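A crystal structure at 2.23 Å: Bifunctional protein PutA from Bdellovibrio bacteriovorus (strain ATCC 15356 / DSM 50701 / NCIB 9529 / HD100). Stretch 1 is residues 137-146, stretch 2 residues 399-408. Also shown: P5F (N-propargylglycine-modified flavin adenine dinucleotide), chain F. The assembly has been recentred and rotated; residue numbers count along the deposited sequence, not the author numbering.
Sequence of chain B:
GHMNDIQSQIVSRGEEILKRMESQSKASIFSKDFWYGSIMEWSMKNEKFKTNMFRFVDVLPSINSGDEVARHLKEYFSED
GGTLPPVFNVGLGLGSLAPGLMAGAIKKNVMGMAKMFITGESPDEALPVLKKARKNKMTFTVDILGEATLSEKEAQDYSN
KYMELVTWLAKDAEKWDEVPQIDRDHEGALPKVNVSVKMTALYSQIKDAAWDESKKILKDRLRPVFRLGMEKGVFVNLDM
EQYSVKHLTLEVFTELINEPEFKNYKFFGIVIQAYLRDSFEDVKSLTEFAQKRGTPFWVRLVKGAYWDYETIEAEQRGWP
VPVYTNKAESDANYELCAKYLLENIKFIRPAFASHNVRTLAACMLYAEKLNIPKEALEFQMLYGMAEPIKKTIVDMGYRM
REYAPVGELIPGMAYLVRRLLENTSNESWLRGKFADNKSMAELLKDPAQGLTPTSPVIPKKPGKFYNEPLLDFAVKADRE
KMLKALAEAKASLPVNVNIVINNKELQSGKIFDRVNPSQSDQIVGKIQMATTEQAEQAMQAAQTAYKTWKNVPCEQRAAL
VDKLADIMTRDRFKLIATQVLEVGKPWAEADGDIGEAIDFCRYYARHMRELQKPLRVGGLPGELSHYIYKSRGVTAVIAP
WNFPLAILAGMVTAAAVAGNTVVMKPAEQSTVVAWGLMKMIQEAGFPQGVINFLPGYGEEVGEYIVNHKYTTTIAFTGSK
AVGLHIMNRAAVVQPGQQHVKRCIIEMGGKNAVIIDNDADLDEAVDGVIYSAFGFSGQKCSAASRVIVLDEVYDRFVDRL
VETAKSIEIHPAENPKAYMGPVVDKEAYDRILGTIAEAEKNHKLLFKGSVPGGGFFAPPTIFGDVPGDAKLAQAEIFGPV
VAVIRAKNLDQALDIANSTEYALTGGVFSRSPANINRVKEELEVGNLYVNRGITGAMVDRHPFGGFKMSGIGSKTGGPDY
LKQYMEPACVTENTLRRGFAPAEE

Stretch 1 137-146: KMTFTVDILG
Stretch 2, residues 399-408: RMREYAPVGE

Two extended strands, centred on Thr-141 (phi/psi -135/126) and Tyr-403 (-65/121), pair in parallel with a 32° twist, Phe-140 opposite Glu-402 (CA–CA 4.5 Å) and Ile-144 opposite Val-406 (CA–CA 5.0 Å). As parallel pairing requires, each odd residue of the first strand bonds to both neighbours of its partner: Thr-139 N to Met-400 O (2.9 Å) and Glu-402 N to Thr-139 O (2.9 Å), Thr-141 N to Glu-402 O (2.9 Å) and Ala-404 N to Thr-141 O (2.8 Å), Asp-143 N to Ala-404 O (3.1 Å) and Val-406 N to Asp-143 O (2.9 Å). Leu-145 N bonds Val-406 O (2.7 Å). Pro-405 has no amide hydrogen to give, and this ladder asks for none there.

Arg-401 (ttm, chi4 -84°) turns its guanidinium back across the strand, NH1 donating to Phe-140 O (2.8 Å), with Thr-139 CG2 over one face. On that side Thr-139, Thr-141 and Asp-143 are all t; Tyr-403 (t, chi2 78°) places OH 3.0 Å from Asp-143 OD2; Tyr-403 OH lies 3.4 Å from P5F C21, in the group on flavin N5.

The other face buries Phe-140 (p, chi2 84°), Glu-402 (mt, chi3 -66°) and Val-142 (t), whose CG1 meets CG2 of Val-406 (t) at 3.8 Å, beside small Ala-404. Leu-145 (mt) sets CD1 3.8 Å from Pro-405 CB; Gly-407 (phi/psi 165/175) leaves space where a CB would strike Leu-145 CB.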

# COMPACT_ATOMS: atom_id res chain seq x y z
N LYS B 137 -4.38 22.57 64.88
CA LYS B 137 -5.58 23.29 64.42
C LYS B 137 -6.05 22.86 63.04
O LYS B 137 -6.57 23.69 62.29
CB LYS B 137 -5.37 24.81 64.43
CG LYS B 137 -4.87 25.44 65.70
CD LYS B 137 -5.73 25.08 66.87
CE LYS B 137 -5.61 26.17 67.92
NZ LYS B 137 -6.19 27.44 67.38
N MET B 138 -5.92 21.58 62.71
CA MET B 138 -6.41 21.04 61.45
C MET B 138 -7.22 19.78 61.73
O MET B 138 -6.82 18.95 62.56
CB MET B 138 -5.26 20.67 60.49
CG MET B 138 -4.43 21.84 59.97
SD MET B 138 -3.18 21.35 58.75
CE MET B 138 -2.07 20.33 59.71
N THR B 139 -8.33 19.62 61.02
CA THR B 139 -9.09 18.38 61.13
C THR B 139 -8.81 17.52 59.90
O THR B 139 -7.85 17.77 59.15
CB THR B 139 -10.58 18.68 61.35
OG1 THR B 139 -11.32 17.45 61.42
CG2 THR B 139 -11.15 19.53 60.23
N PHE B 140 -9.64 16.51 59.66
CA PHE B 140 -9.29 15.47 58.70
C PHE B 140 -10.56 14.89 58.10
O PHE B 140 -11.66 15.03 58.65
CB PHE B 140 -8.47 14.36 59.37
CG PHE B 140 -9.23 13.59 60.43
CD1 PHE B 140 -10.06 12.51 60.08
CD2 PHE B 140 -9.15 13.96 61.77
CE1 PHE B 140 -10.77 11.81 61.05
CE2 PHE B 140 -9.86 13.26 62.75
CZ PHE B 140 -10.66 12.19 62.40
N THR B 141 -10.40 14.19 56.99
CA THR B 141 -11.40 13.24 56.52
C THR B 141 -10.65 11.99 56.11
O THR B 141 -9.65 12.08 55.38
CB THR B 141 -12.26 13.79 55.36
OG1 THR B 141 -13.25 12.82 55.01
CG2 THR B 141 -11.42 14.13 54.12
N VAL B 142 -11.06 10.82 56.67
CA VAL B 142 -10.33 9.57 56.46
C VAL B 142 -10.89 8.83 55.25
O VAL B 142 -12.11 8.71 55.09
CB VAL B 142 -10.36 8.69 57.72
CG1 VAL B 142 -9.75 7.35 57.41
CG2 VAL B 142 -9.59 9.34 58.84
N ASP B 143 -9.99 8.33 54.40
CA ASP B 143 -10.39 7.53 53.25
C ASP B 143 -9.55 6.26 53.19
O ASP B 143 -8.33 6.31 53.35
CB ASP B 143 -10.24 8.31 51.94
CG ASP B 143 -10.63 7.48 50.72
OD1 ASP B 143 -11.84 7.26 50.49
OD2 ASP B 143 -9.71 7.03 50.01
N ILE B 144 -10.21 5.13 52.98
CA ILE B 144 -9.53 3.84 52.91
C ILE B 144 -9.16 3.55 51.46
O ILE B 144 -10.03 3.28 50.63
CB ILE B 144 -10.41 2.72 53.49
CG1 ILE B 144 -10.79 3.07 54.92
CG2 ILE B 144 -9.66 1.39 53.47
CD1 ILE B 144 -11.83 2.16 55.52
N LEU B 145 -7.86 3.58 51.17
CA LEU B 145 -7.37 3.21 49.86
C LEU B 145 -7.57 1.72 49.62
O LEU B 145 -7.55 0.90 50.56
CB LEU B 145 -5.88 3.52 49.73
CG LEU B 145 -5.48 4.97 49.97
CD1 LEU B 145 -4.01 5.04 50.30
CD2 LEU B 145 -5.82 5.77 48.72
N GLY B 146 -7.81 1.36 48.37
CA GLY B 146 -7.93 -0.04 48.01
C GLY B 146 -7.69 -0.23 46.53
O GLY B 146 -7.68 0.73 45.76
N ARG B 399 -10.93 27.24 58.96
CA ARG B 399 -10.99 25.81 59.25
C ARG B 399 -10.40 25.02 58.08
O ARG B 399 -10.88 25.13 56.95
CB ARG B 399 -12.43 25.40 59.52
CG ARG B 399 -12.57 23.94 59.90
CD ARG B 399 -13.91 23.65 60.55
NE ARG B 399 -15.02 23.77 59.61
CZ ARG B 399 -15.81 24.83 59.52
NH1 ARG B 399 -15.62 25.88 60.31
NH2 ARG B 399 -16.81 24.84 58.64
N MET B 400 -9.39 24.19 58.37
CA MET B 400 -8.67 23.43 57.37
C MET B 400 -8.84 21.94 57.66
O MET B 400 -8.61 21.49 58.79
CB MET B 400 -7.18 23.79 57.35
CG MET B 400 -6.32 22.84 56.49
SD MET B 400 -6.65 22.91 54.71
CE MET B 400 -6.41 24.68 54.47
N ARG B 401 -9.24 21.19 56.64
CA ARG B 401 -9.44 19.75 56.75
C ARG B 401 -8.50 19.04 55.79
O ARG B 401 -8.49 19.35 54.60
CB ARG B 401 -10.89 19.37 56.45
CG ARG B 401 -11.17 17.88 56.60
CD ARG B 401 -12.66 17.53 56.36
NE ARG B 401 -13.55 18.42 57.09
CZ ARG B 401 -13.88 18.25 58.37
NH1 ARG B 401 -13.41 17.22 59.05
NH2 ARG B 401 -14.69 19.12 58.96
N GLU B 402 -7.72 18.10 56.31
CA GLU B 402 -6.77 17.34 55.50
C GLU B 402 -7.40 16.03 55.05
O GLU B 402 -7.89 15.26 55.88
CB GLU B 402 -5.49 17.04 56.26
CG GLU B 402 -4.52 18.19 56.37
CD GLU B 402 -3.19 17.73 56.94
OE1 GLU B 402 -3.18 17.33 58.12
OE2 GLU B 402 -2.16 17.77 56.22
N TYR B 403 -7.37 15.79 53.74
CA TYR B 403 -7.70 14.49 53.20
C TYR B 403 -6.66 13.47 53.66
O TYR B 403 -5.47 13.62 53.38
CB TYR B 403 -7.75 14.57 51.68
CG TYR B 403 -8.30 13.34 51.02
CD1 TYR B 403 -9.67 13.11 50.98
CD2 TYR B 403 -7.44 12.42 50.42
CE1 TYR B 403 -10.18 11.97 50.37
CE2 TYR B 403 -7.93 11.28 49.81
CZ TYR B 403 -9.30 11.06 49.78
OH TYR B 403 -9.79 9.92 49.17
N ALA B 404 -7.12 12.43 54.36
CA ALA B 404 -6.23 11.54 55.10
C ALA B 404 -6.32 10.13 54.55
O ALA B 404 -7.13 9.32 55.01
CB ALA B 404 -6.60 11.57 56.59
N PRO B 405 -5.49 9.79 53.56
CA PRO B 405 -5.54 8.43 53.03
C PRO B 405 -4.94 7.45 54.01
O PRO B 405 -3.95 7.74 54.69
CB PRO B 405 -4.70 8.51 51.75
CG PRO B 405 -4.44 9.99 51.52
CD PRO B 405 -4.49 10.61 52.89
N VAL B 406 -5.55 6.27 54.06
CA VAL B 406 -5.13 5.14 54.87
C VAL B 406 -5.12 3.92 53.96
O VAL B 406 -6.10 3.69 53.25
CB VAL B 406 -6.08 4.90 56.06
CG1 VAL B 406 -5.62 3.75 56.90
CG2 VAL B 406 -6.23 6.16 56.90
N GLY B 407 -4.05 3.14 53.98
CA GLY B 407 -4.08 1.93 53.18
C GLY B 407 -2.72 1.29 52.98
O GLY B 407 -1.68 1.81 53.38
N GLU B 408 -2.78 0.13 52.32
CA GLU B 408 -1.64 -0.75 52.12
C GLU B 408 -0.72 -0.22 51.03
O GLU B 408 -1.06 0.70 50.28
CB GLU B 408 -2.11 -2.17 51.78
CG GLU B 408 -2.89 -2.86 52.91
CD GLU B 408 -2.01 -3.44 54.01
OE1 GLU B 408 -0.77 -3.26 53.97
OE2 GLU B 408 -2.57 -4.05 54.95
PA P5F F . -4.83 23.56 40.38
O1A P5F F . -5.28 25.05 40.57
O2A P5F F . -3.50 23.33 39.86
O5B P5F F . -5.65 22.77 39.40
C5B P5F F . -5.25 21.55 38.78
C4B P5F F . -6.49 20.90 38.15
O4B P5F F . -6.93 21.55 36.98
C3B P5F F . -6.36 19.46 37.73
O3B P5F F . -6.43 18.59 38.80
C2B P5F F . -7.48 19.30 36.79
O2B P5F F . -8.65 19.09 37.51
C1B P5F F . -7.55 20.63 36.12
N9A P5F F . -6.88 20.69 34.85
C8A P5F F . -5.54 20.42 34.58
N7A P5F F . -5.32 20.62 33.27
C5A P5F F . -6.50 21.05 32.65
C6A P5F F . -6.87 21.38 31.35
N6A P5F F . -5.90 21.35 30.29
N1A P5F F . -8.13 21.74 31.07
C2A P5F F . -9.08 21.79 32.04
N3A P5F F . -8.75 21.45 33.31
C4A P5F F . -7.51 21.09 33.65
N1 P5F F . -10.87 14.92 42.67
C2 P5F F . -12.00 14.19 42.15
O2 P5F F . -12.20 14.18 40.79
N3 P5F F . -12.91 13.51 43.03
C4 P5F F . -12.74 13.50 44.43
O4 P5F F . -13.66 12.81 45.23
C4X P5F F . -11.54 14.26 44.98
N5 P5F F . -11.19 14.21 46.40
C5X P5F F . -10.31 15.30 46.89
C6 P5F F . -10.33 15.68 48.33
C7 P5F F . -9.56 16.77 48.79
C7M P5F F . -9.59 17.15 50.25
C8 P5F F . -8.76 17.52 47.87
C8M P5F F . -7.93 18.70 48.32
C9 P5F F . -8.74 17.17 46.50
C9A P5F F . -9.55 16.02 46.02
N10 P5F F . -9.54 15.67 44.59
C10 P5F F . -10.66 14.92 44.11
C1' P5F F . -8.54 16.22 43.64
C2' P5F F . -8.92 17.61 43.13
O2' P5F F . -10.03 17.49 42.32
C3' P5F F . -7.81 18.33 42.36
O3' P5F F . -7.51 17.59 41.23
C4' P5F F . -6.52 18.54 43.13
O4' P5F F . -6.85 18.63 44.47
C5' P5F F . -5.64 19.71 42.64
O5' P5F F . -6.37 20.86 42.27
P P5F F . -5.95 22.39 42.60
O1P P5F F . -7.10 23.46 42.75
O2P P5F F . -5.01 22.16 43.84
O3P P5F F . -4.71 22.66 41.56
C21 P5F F . -10.53 11.68 46.39
C22 P5F F . -10.93 12.96 46.49
C23 P5F F . -11.50 10.57 45.93
O HOH W 1 -8.22 24.95 60.75
O HOH W 2 -5.81 -0.61 51.70